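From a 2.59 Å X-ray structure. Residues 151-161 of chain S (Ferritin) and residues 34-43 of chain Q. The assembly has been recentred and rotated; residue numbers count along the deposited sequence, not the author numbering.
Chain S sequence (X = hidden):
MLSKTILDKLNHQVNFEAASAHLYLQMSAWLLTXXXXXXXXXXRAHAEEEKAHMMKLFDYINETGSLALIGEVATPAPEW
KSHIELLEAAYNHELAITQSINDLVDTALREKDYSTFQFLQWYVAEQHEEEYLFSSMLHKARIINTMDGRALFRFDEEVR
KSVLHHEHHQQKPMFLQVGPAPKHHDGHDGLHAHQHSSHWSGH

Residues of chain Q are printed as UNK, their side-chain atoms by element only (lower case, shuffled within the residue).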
# COMPACT_ATOMS: atom_id res chain seq x y z
N ALA S 151 -41.96 -15.76 -32.36
CA ALA S 151 -41.83 -16.95 -31.53
C ALA S 151 -40.42 -17.54 -31.56
O ALA S 151 -39.94 -18.04 -30.55
CB ALA S 151 -42.85 -17.98 -31.97
N LEU S 152 -39.79 -17.55 -32.72
CA LEU S 152 -38.40 -18.02 -32.84
C LEU S 152 -37.48 -17.20 -31.98
O LEU S 152 -36.65 -17.73 -31.27
CB LEU S 152 -37.87 -17.93 -34.29
CG LEU S 152 -38.49 -18.80 -35.40
CD1 LEU S 152 -37.65 -18.72 -36.66
CD2 LEU S 152 -38.68 -20.25 -34.94
N PHE S 153 -37.65 -15.89 -32.05
CA PHE S 153 -36.80 -14.99 -31.27
C PHE S 153 -37.06 -15.07 -29.79
O PHE S 153 -36.17 -14.84 -29.01
CB PHE S 153 -36.96 -13.55 -31.75
CG PHE S 153 -36.04 -13.24 -32.87
CD1 PHE S 153 -36.28 -13.76 -34.13
CD2 PHE S 153 -34.89 -12.54 -32.64
CE1 PHE S 153 -35.41 -13.53 -35.17
CE2 PHE S 153 -34.02 -12.30 -33.68
CZ PHE S 153 -34.28 -12.79 -34.94
N ARG S 154 -38.26 -15.48 -29.40
CA ARG S 154 -38.54 -15.67 -28.00
C ARG S 154 -37.73 -16.86 -27.50
O ARG S 154 -37.25 -16.86 -26.37
CB ARG S 154 -40.04 -15.82 -27.76
CG ARG S 154 -40.53 -15.01 -26.57
CD ARG S 154 -40.05 -15.64 -25.27
NE ARG S 154 -40.23 -14.88 -24.04
CZ ARG S 154 -41.42 -14.62 -23.47
NH1 ARG S 154 -42.57 -14.99 -24.03
NH2 ARG S 154 -41.43 -13.93 -22.34
N PHE S 155 -37.63 -17.92 -28.31
CA PHE S 155 -36.84 -19.08 -27.92
C PHE S 155 -35.37 -18.71 -27.86
O PHE S 155 -34.70 -19.09 -26.93
CB PHE S 155 -37.01 -20.25 -28.89
CG PHE S 155 -36.03 -21.35 -28.64
CD1 PHE S 155 -36.10 -22.08 -27.47
CD2 PHE S 155 -34.96 -21.57 -29.50
CE1 PHE S 155 -35.17 -23.05 -27.17
CE2 PHE S 155 -34.03 -22.54 -29.22
CZ PHE S 155 -34.13 -23.27 -28.05
N ASP S 156 -34.88 -18.01 -28.87
CA ASP S 156 -33.49 -17.57 -28.90
C ASP S 156 -33.13 -16.74 -27.69
O ASP S 156 -32.06 -16.90 -27.13
CB ASP S 156 -33.20 -16.76 -30.17
CG ASP S 156 -31.71 -16.79 -30.54
OD1 ASP S 156 -31.19 -17.94 -30.76
OD2 ASP S 156 -31.10 -15.67 -30.64
N GLU S 157 -34.05 -15.88 -27.25
CA GLU S 157 -33.81 -15.08 -26.07
C GLU S 157 -33.80 -15.93 -24.81
O GLU S 157 -33.04 -15.66 -23.88
CB GLU S 157 -34.82 -13.97 -25.93
CG GLU S 157 -34.17 -12.74 -25.32
CD GLU S 157 -35.14 -11.60 -25.05
OE1 GLU S 157 -36.32 -11.86 -24.73
OE2 GLU S 157 -34.71 -10.42 -25.19
N GLU S 158 -34.62 -16.97 -24.76
CA GLU S 158 -34.58 -17.91 -23.65
C GLU S 158 -33.23 -18.61 -23.57
O GLU S 158 -32.72 -18.86 -22.50
CB GLU S 158 -35.69 -18.94 -23.79
CG GLU S 158 -35.84 -19.82 -22.57
CD GLU S 158 -36.10 -19.03 -21.28
OE1 GLU S 158 -36.91 -18.06 -21.32
OE2 GLU S 158 -35.50 -19.41 -20.23
N VAL S 159 -32.64 -18.93 -24.72
CA VAL S 159 -31.34 -19.54 -24.73
C VAL S 159 -30.29 -18.54 -24.27
O VAL S 159 -29.43 -18.89 -23.50
CB VAL S 159 -31.00 -20.12 -26.10
CG1 VAL S 159 -29.55 -20.58 -26.13
CG2 VAL S 159 -31.92 -21.28 -26.43
N ARG S 160 -30.39 -17.29 -24.70
CA ARG S 160 -29.46 -16.28 -24.21
C ARG S 160 -29.46 -16.16 -22.67
O ARG S 160 -28.40 -16.04 -22.08
CB ARG S 160 -29.71 -14.90 -24.84
CG ARG S 160 -28.47 -14.02 -24.90
CD ARG S 160 -28.75 -12.68 -25.58
NE ARG S 160 -30.05 -12.16 -25.21
CZ ARG S 160 -30.34 -11.51 -24.07
NH1 ARG S 160 -29.40 -11.27 -23.14
NH2 ARG S 160 -31.59 -11.09 -23.86
N LYS S 161 -30.64 -16.18 -22.04
CA LYS S 161 -30.74 -16.12 -20.55
C LYS S 161 -30.43 -17.42 -19.81
O LYS S 161 -29.57 -17.43 -18.99
CB LYS S 161 -32.12 -15.71 -20.08
CG LYS S 161 -32.36 -14.22 -19.99
CD LYS S 161 -33.14 -13.67 -21.15
CE LYS S 161 -33.71 -12.30 -20.80
NZ LYS S 161 -34.27 -11.58 -21.97
N UNK Q 34 -30.84 -19.21 -39.82
CA UNK Q 34 -32.20 -18.88 -39.31
C UNK Q 34 -32.22 -17.64 -38.43
O UNK Q 34 -33.24 -17.32 -37.84
o UNK Q 34 -34.72 -21.40 -40.37
c UNK Q 34 -32.62 -21.39 -39.20
c UNK Q 34 -33.49 -21.44 -40.43
c UNK Q 34 -32.71 -20.06 -38.49
n UNK Q 34 -32.83 -21.45 -41.56
N UNK Q 35 -31.07 -16.99 -38.28
CA UNK Q 35 -30.90 -15.87 -37.33
C UNK Q 35 -31.12 -16.24 -35.85
O UNK Q 35 -31.47 -15.37 -35.05
o UNK Q 35 -31.12 -13.92 -38.71
c UNK Q 35 -31.77 -14.67 -37.71
N UNK Q 36 -30.90 -17.51 -35.51
CA UNK Q 36 -30.95 -17.94 -34.14
C UNK Q 36 -29.53 -17.89 -33.55
O UNK Q 36 -28.93 -18.91 -33.24
c UNK Q 36 -33.01 -19.42 -34.49
c UNK Q 36 -31.53 -19.34 -34.07
c UNK Q 36 -33.89 -18.80 -33.42
c UNK Q 36 -33.47 -20.84 -34.75
N UNK Q 37 -29.03 -16.68 -33.35
CA UNK Q 37 -27.64 -16.45 -33.01
C UNK Q 37 -27.21 -17.00 -31.65
O UNK Q 37 -26.10 -17.53 -31.50
o UNK Q 37 -27.04 -13.22 -34.78
c UNK Q 37 -27.36 -14.42 -34.57
o UNK Q 37 -27.68 -15.21 -35.50
c UNK Q 37 -27.34 -14.95 -33.11
N UNK Q 38 -28.07 -16.91 -30.65
CA UNK Q 38 -27.74 -17.43 -29.32
C UNK Q 38 -27.75 -18.94 -29.27
O UNK Q 38 -26.88 -19.55 -28.64
c UNK Q 38 -28.70 -16.87 -28.27
o UNK Q 38 -28.39 -15.47 -28.05
N UNK Q 39 -28.72 -19.55 -29.94
CA UNK Q 39 -28.72 -21.00 -30.05
C UNK Q 39 -27.49 -21.47 -30.84
O UNK Q 39 -26.83 -22.45 -30.45
c UNK Q 39 -30.13 -23.03 -30.50
o UNK Q 39 -31.13 -20.91 -30.04
c UNK Q 39 -30.01 -21.52 -30.69
N UNK Q 40 -27.15 -20.76 -31.91
CA UNK Q 40 -25.91 -21.05 -32.65
C UNK Q 40 -24.68 -21.01 -31.75
O UNK Q 40 -23.80 -21.86 -31.85
c UNK Q 40 -25.73 -20.10 -33.81
N UNK Q 41 -24.63 -20.02 -30.86
CA UNK Q 41 -23.48 -19.85 -29.98
C UNK Q 41 -23.42 -20.98 -28.98
O UNK Q 41 -22.33 -21.43 -28.59
c UNK Q 41 -23.56 -18.49 -29.25
N UNK Q 42 -24.59 -21.41 -28.52
CA UNK Q 42 -24.64 -22.52 -27.59
C UNK Q 42 -24.04 -23.75 -28.25
O UNK Q 42 -23.24 -24.45 -27.66
c UNK Q 42 -26.06 -22.80 -27.11
c UNK Q 42 -26.76 -25.18 -27.14
c UNK Q 42 -26.34 -26.66 -25.28
c UNK Q 42 -26.84 -26.44 -26.56
c UNK Q 42 -25.69 -24.33 -25.20
c UNK Q 42 -26.20 -24.12 -26.47
c UNK Q 42 -25.76 -25.60 -24.60
N UNK Q 43 -24.46 -24.05 -29.47
CA UNK Q 43 -23.99 -25.28 -30.13
C UNK Q 43 -22.54 -25.19 -30.48
O UNK Q 43 -21.82 -26.15 -30.38
c UNK Q 43 -24.85 -25.65 -31.36
c UNK Q 43 -27.14 -28.46 -30.46
c UNK Q 43 -28.32 -27.80 -30.23
c UNK Q 43 -26.08 -26.41 -31.00
c UNK Q 43 -27.24 -25.75 -30.73
c UNK Q 43 -28.37 -26.45 -30.36
c UNK Q 43 -26.04 -27.77 -30.84

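Position 34 carries three carbons in a row, the third bearing one oxygen and one nitrogen; its CB lies 5.4 Å from CD1 of S:Leu152, too far for a contact with this stretch. An unbranched chain ending in an amide is glutamine, Q:Gln34.

Position 35 has one carbon and then one oxygen; its CB lies 4.2 Å from CZ of S:Phe153. This is serine. Q:Ser35 has positive phi (61°) and closes the preceding helix in a Schellman motif. Its backbone O lies 3.8 Å from CZ of S:Phe153, approaching that ring obliquely.

Position 36 shows four carbons forked at the second, with one branch tip 3.7 Å from the backbone O of S:Leu152. Carbon alone, forked there, means leucine. Q:Leu36 sits at the N-cap of the next helix, where it has no side-chain polar atom to offer the first turn; its CD2 instead packs 4.2 Å from CB of S:Leu152.

Position 37 has two carbons, the second carrying two oxygens, and barely touches chain S. A carboxylate one carbon beyond CB is aspartate; Q:Asp37 is hydrogen-bonded elsewhere in the structure.

Position 38 again has one carbon and one oxygen, the oxygen 3.5 Å from CG of S:Arg160. This is serine, and CB of Q:Ser38 points toward chain S.

Position 39 has a CB carrying one oxygen and one carbon, the oxygen 3.1 Å from OD1 of S:Asp156. Branching at CB with a hydroxyl identifies threonine. In Q:Thr39, OG1 donates to that carboxylate oxygen and also lies 3.4 Å from CE2 of S:Phe155.

Positions 40 and 41 each have a single carbon, and neither touches these residues of chain S. Both are alanine, Q:Ala40 and Q:Ala41.

Position 42 has one carbon and a six-carbon ring without a hydroxyl; its CB meets CG1 of S:Val159 at 4.3 Å. This is phenylalanine, and the end of the Q:Phe42 side chain leads away.

Position 43 has the same atoms and makes no contact with these residues of chain S. It is also phenylalanine, Q:Phe43.

The rule here is a borrowed acid at a helix start. S:Asp156 accepts from Q:Ser38 N through OD2 (3.3 Å, 166°) and from Q:Thr39 N through OD1 (3.1 Å, 165°), so a carboxylate from another chain serves amides that the helix's own first turn leaves without i-4 acceptors. The hydroxyl of Q:Thr39 adds a third bond. Apolar contacts from S:Leu152 and S:Val159, one turn before and nearly one turn after the acid, flank it as the two helices cross at 43°, 8.1 Å apart.

Chain Q 34-43: QSLDSTAAFF
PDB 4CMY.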